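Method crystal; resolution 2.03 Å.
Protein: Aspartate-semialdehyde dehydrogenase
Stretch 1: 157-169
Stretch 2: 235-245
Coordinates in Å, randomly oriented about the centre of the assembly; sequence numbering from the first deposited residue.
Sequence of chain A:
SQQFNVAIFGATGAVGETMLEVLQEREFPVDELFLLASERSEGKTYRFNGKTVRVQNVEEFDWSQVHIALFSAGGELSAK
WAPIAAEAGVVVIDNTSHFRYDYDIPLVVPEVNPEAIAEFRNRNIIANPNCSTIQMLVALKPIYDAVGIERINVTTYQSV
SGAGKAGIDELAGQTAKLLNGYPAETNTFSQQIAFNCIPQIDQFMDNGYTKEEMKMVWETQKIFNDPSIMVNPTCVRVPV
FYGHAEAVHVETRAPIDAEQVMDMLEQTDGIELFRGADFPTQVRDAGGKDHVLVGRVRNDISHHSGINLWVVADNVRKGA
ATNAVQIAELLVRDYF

Stretch 1 157-169: YQSVSGAGKAGID
Stretch 2, residues 235-245: CVRVPVFYGHA

Strand 157-159 lies between two partners from the other stretch. On one side, strand 235-238 runs parallel to it, their axes 4.6 Å apart and crossing at -39°; Tyr157 pairs with Val236 and Gln158 with Arg237, each with CA atoms 5.2 Å apart. The ladder runs Gln158 N to Val236 O (3.3 Å), Val238 N to Gln158 O (2.8 Å) and Val160 N to Val238 O (3.0 Å). On the other side, Ala245 pairs antiparallel with Tyr157: Tyr157 N donates to Ala245 O at 2.8 Å, and Ala245 N returns a weak bond to Tyr157 O at 3.4 Å.

Tyr157 (chi1 m, chi2 96°) is the main apolar bump. Its CB rests 3.9 Å from Val238 CG1 and 3.8 Å from Phe241 CE2, while CD2 meets Val236 CG1 at 4.2 Å and CD1 meets Ala245 CB at 4.1 Å. The methyl of Ala245 packs beside this ring.

Gln158 (chi1 p, chi2 t) meets the long Arg237, whose NE comes 3.2 Å from Gln158 CG at the edge of the guanidinium; Arg237 NH2 adds a weak 3.4 Å bond to Gln158 OE1. Ser159 O sits over one guanidinium face, 3.0 Å from Arg237 CZ. Water 1 bridges Gln158 NE2 and Val236 O.

At the end of the strand, Ser159 (chi1 p) ties down the turn that follows, its OG donating to Ala163 O at 2.7 Å. Gly164 (phi/psi 86/1) then presses against the 241-243 backbone: a CB would lie 2.2 Å from Phe241 O, so glycine fits this hollow. Gly164 O accepts from Gly243 N at 2.7 Å; Gly243, at 94/-168, also adopts a glycine conformation. Gly167 CA packs 4.0 Å from Tyr242 CB, and Asp169 OD1 reaches Tyr242 CE1 at 3.3 Å.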

# COMPACT_ATOMS: atom_id res chain seq x y z
N TYR A 157 -3.72 -1.78 5.71
CA TYR A 157 -2.46 -2.04 6.39
C TYR A 157 -2.69 -2.01 7.89
O TYR A 157 -3.22 -1.03 8.43
CB TYR A 157 -1.42 -0.98 6.03
CG TYR A 157 -1.16 -0.80 4.55
CD1 TYR A 157 -1.81 0.21 3.84
CD2 TYR A 157 -0.25 -1.59 3.88
CE1 TYR A 157 -1.57 0.41 2.48
CE2 TYR A 157 0.01 -1.41 2.52
CZ TYR A 157 -0.66 -0.40 1.83
OH TYR A 157 -0.42 -0.22 0.48
N GLN A 158 -2.29 -3.08 8.56
CA GLN A 158 -2.34 -3.17 10.01
C GLN A 158 -1.19 -4.04 10.50
O GLN A 158 -0.63 -4.83 9.74
CB GLN A 158 -3.68 -3.75 10.48
CG GLN A 158 -3.99 -5.13 9.93
CD GLN A 158 -5.44 -5.54 10.15
OE1 GLN A 158 -6.02 -5.27 11.21
NE2 GLN A 158 -6.03 -6.18 9.14
N SER A 159 -0.84 -3.88 11.78
CA SER A 159 0.27 -4.61 12.40
C SER A 159 0.04 -6.11 12.36
O SER A 159 -1.09 -6.58 12.46
CB SER A 159 0.37 -4.20 13.86
OG SER A 159 -0.81 -4.59 14.55
N VAL A 160 1.13 -6.88 12.25
CA VAL A 160 1.03 -8.34 12.35
C VAL A 160 0.64 -8.80 13.76
O VAL A 160 -0.04 -9.82 13.91
CB VAL A 160 2.32 -9.06 11.81
CG1 VAL A 160 3.56 -8.69 12.62
CG2 VAL A 160 2.12 -10.59 11.75
N SER A 161 1.00 -8.02 14.78
CA SER A 161 0.84 -8.41 16.19
C SER A 161 -0.55 -8.17 16.78
O SER A 161 -0.92 -8.79 17.78
CB SER A 161 1.89 -7.72 17.07
OG SER A 161 1.55 -6.36 17.29
N GLY A 162 -1.32 -7.27 16.16
CA GLY A 162 -2.63 -6.90 16.67
C GLY A 162 -2.59 -5.68 17.59
O GLY A 162 -3.64 -5.21 18.04
N ALA A 163 -1.39 -5.18 17.87
CA ALA A 163 -1.21 -3.95 18.63
C ALA A 163 -1.20 -2.73 17.70
O ALA A 163 -1.37 -2.87 16.49
CB ALA A 163 0.07 -4.02 19.47
N GLY A 164 -1.00 -1.55 18.28
CA GLY A 164 -0.95 -0.31 17.50
C GLY A 164 -2.29 0.34 17.23
O GLY A 164 -2.36 1.39 16.58
N LYS A 165 -3.36 -0.28 17.73
CA LYS A 165 -4.74 0.17 17.49
C LYS A 165 -5.05 1.57 18.07
O LYS A 165 -6.05 2.19 17.70
CB LYS A 165 -5.75 -0.85 18.04
CG LYS A 165 -5.56 -2.30 17.56
CD LYS A 165 -6.11 -2.54 16.16
CE LYS A 165 -5.03 -2.51 15.10
NZ LYS A 165 -4.17 -3.74 15.07
N ALA A 166 -4.19 2.04 18.97
CA ALA A 166 -4.35 3.34 19.62
C ALA A 166 -3.47 4.43 19.00
O ALA A 166 -3.75 5.62 19.15
CB ALA A 166 -4.07 3.22 21.12
N GLY A 167 -2.38 4.01 18.34
CA GLY A 167 -1.47 4.92 17.64
C GLY A 167 -0.73 5.95 18.48
O GLY A 167 0.01 6.78 17.93
N ILE A 168 -0.91 5.89 19.80
CA ILE A 168 -0.31 6.85 20.74
C ILE A 168 0.45 6.13 21.87
O ILE A 168 1.00 6.76 22.77
CB ILE A 168 -1.39 7.84 21.31
CG1 ILE A 168 -0.76 9.16 21.75
CG2 ILE A 168 -2.24 7.19 22.42
CD1 ILE A 168 -1.70 10.36 21.70
N ASP A 169 0.48 4.79 21.78
CA ASP A 169 1.17 3.92 22.75
C ASP A 169 0.63 4.09 24.18
O ASP A 169 -0.17 3.29 24.66
CB ASP A 169 2.70 4.12 22.73
CG ASP A 169 3.25 4.48 21.35
OD1 ASP A 169 2.66 4.05 20.33
OD2 ASP A 169 4.27 5.20 21.29
N CYS A 235 -5.66 -7.30 2.09
CA CYS A 235 -5.50 -7.00 3.50
C CYS A 235 -4.12 -7.47 3.92
O CYS A 235 -3.85 -8.67 4.00
CB CYS A 235 -6.63 -7.64 4.32
SG CYS A 235 -8.26 -6.97 3.82
N VAL A 236 -3.24 -6.49 4.15
CA VAL A 236 -1.82 -6.72 4.33
C VAL A 236 -1.41 -6.51 5.78
O VAL A 236 -1.84 -5.56 6.43
CB VAL A 236 -1.00 -5.78 3.39
CG1 VAL A 236 0.46 -5.77 3.74
CG2 VAL A 236 -1.17 -6.20 1.95
N ARG A 237 -0.58 -7.41 6.28
CA ARG A 237 -0.03 -7.23 7.62
C ARG A 237 1.36 -6.64 7.49
O ARG A 237 2.18 -7.09 6.67
CB ARG A 237 -0.02 -8.54 8.39
CG ARG A 237 -0.80 -8.46 9.68
CD ARG A 237 -2.26 -8.85 9.51
NE ARG A 237 -3.14 -8.17 10.47
CZ ARG A 237 -3.31 -8.50 11.75
NH1 ARG A 237 -2.63 -9.52 12.28
NH2 ARG A 237 -4.14 -7.81 12.52
N VAL A 238 1.63 -5.61 8.28
CA VAL A 238 2.97 -5.01 8.27
C VAL A 238 3.76 -5.32 9.56
O VAL A 238 3.18 -5.32 10.65
CB VAL A 238 2.97 -3.49 7.84
CG1 VAL A 238 1.58 -2.95 7.53
CG2 VAL A 238 3.75 -2.60 8.81
N PRO A 239 5.07 -5.63 9.41
CA PRO A 239 5.91 -6.02 10.56
C PRO A 239 5.66 -5.18 11.82
O PRO A 239 5.38 -5.76 12.87
CB PRO A 239 7.33 -5.84 10.03
CG PRO A 239 7.21 -6.15 8.56
CD PRO A 239 5.83 -5.65 8.15
N VAL A 240 5.73 -3.86 11.72
CA VAL A 240 5.41 -2.96 12.85
C VAL A 240 4.60 -1.76 12.36
O VAL A 240 4.99 -1.10 11.40
CB VAL A 240 6.69 -2.48 13.60
CG1 VAL A 240 6.32 -1.84 14.94
CG2 VAL A 240 7.69 -3.64 13.82
N PHE A 241 3.47 -1.46 13.02
CA PHE A 241 2.55 -0.42 12.54
C PHE A 241 1.61 0.12 13.63
O PHE A 241 0.87 -0.65 14.27
CB PHE A 241 1.70 -0.99 11.39
CG PHE A 241 1.29 0.03 10.35
CD1 PHE A 241 2.25 0.76 9.65
CD2 PHE A 241 -0.06 0.21 10.04
CE1 PHE A 241 1.87 1.69 8.67
CE2 PHE A 241 -0.46 1.13 9.05
CZ PHE A 241 0.52 1.87 8.37
N TYR A 242 1.65 1.44 13.82
CA TYR A 242 0.76 2.15 14.75
C TYR A 242 -0.35 2.90 14.00
O TYR A 242 -0.08 3.82 13.23
CB TYR A 242 1.56 3.14 15.63
CG TYR A 242 2.59 2.45 16.49
CD1 TYR A 242 2.27 1.99 17.77
CD2 TYR A 242 3.89 2.23 16.02
CE1 TYR A 242 3.22 1.33 18.57
CE2 TYR A 242 4.85 1.58 16.81
CZ TYR A 242 4.50 1.13 18.08
OH TYR A 242 5.42 0.49 18.85
N GLY A 243 -1.59 2.48 14.22
CA GLY A 243 -2.73 3.03 13.51
C GLY A 243 -3.06 2.17 12.31
O GLY A 243 -2.54 1.05 12.16
N HIS A 244 -3.91 2.69 11.44
CA HIS A 244 -4.41 1.94 10.31
C HIS A 244 -4.42 2.80 9.06
O HIS A 244 -4.72 3.99 9.12
CB HIS A 244 -5.83 1.43 10.61
CG HIS A 244 -6.44 0.64 9.50
ND1 HIS A 244 -7.38 1.18 8.64
CD2 HIS A 244 -6.25 -0.63 9.09
CE1 HIS A 244 -7.74 0.27 7.76
NE2 HIS A 244 -7.06 -0.84 8.01
N ALA A 245 -4.09 2.20 7.92
CA ALA A 245 -4.07 2.93 6.66
C ALA A 245 -4.67 2.09 5.54
O ALA A 245 -4.68 0.86 5.62
CB ALA A 245 -2.65 3.34 6.31
O HOH W 1 -4.84 -5.36 6.70
O HOH W 2 -2.14 -1.35 13.48
O HOH W 3 3.37 -5.81 14.69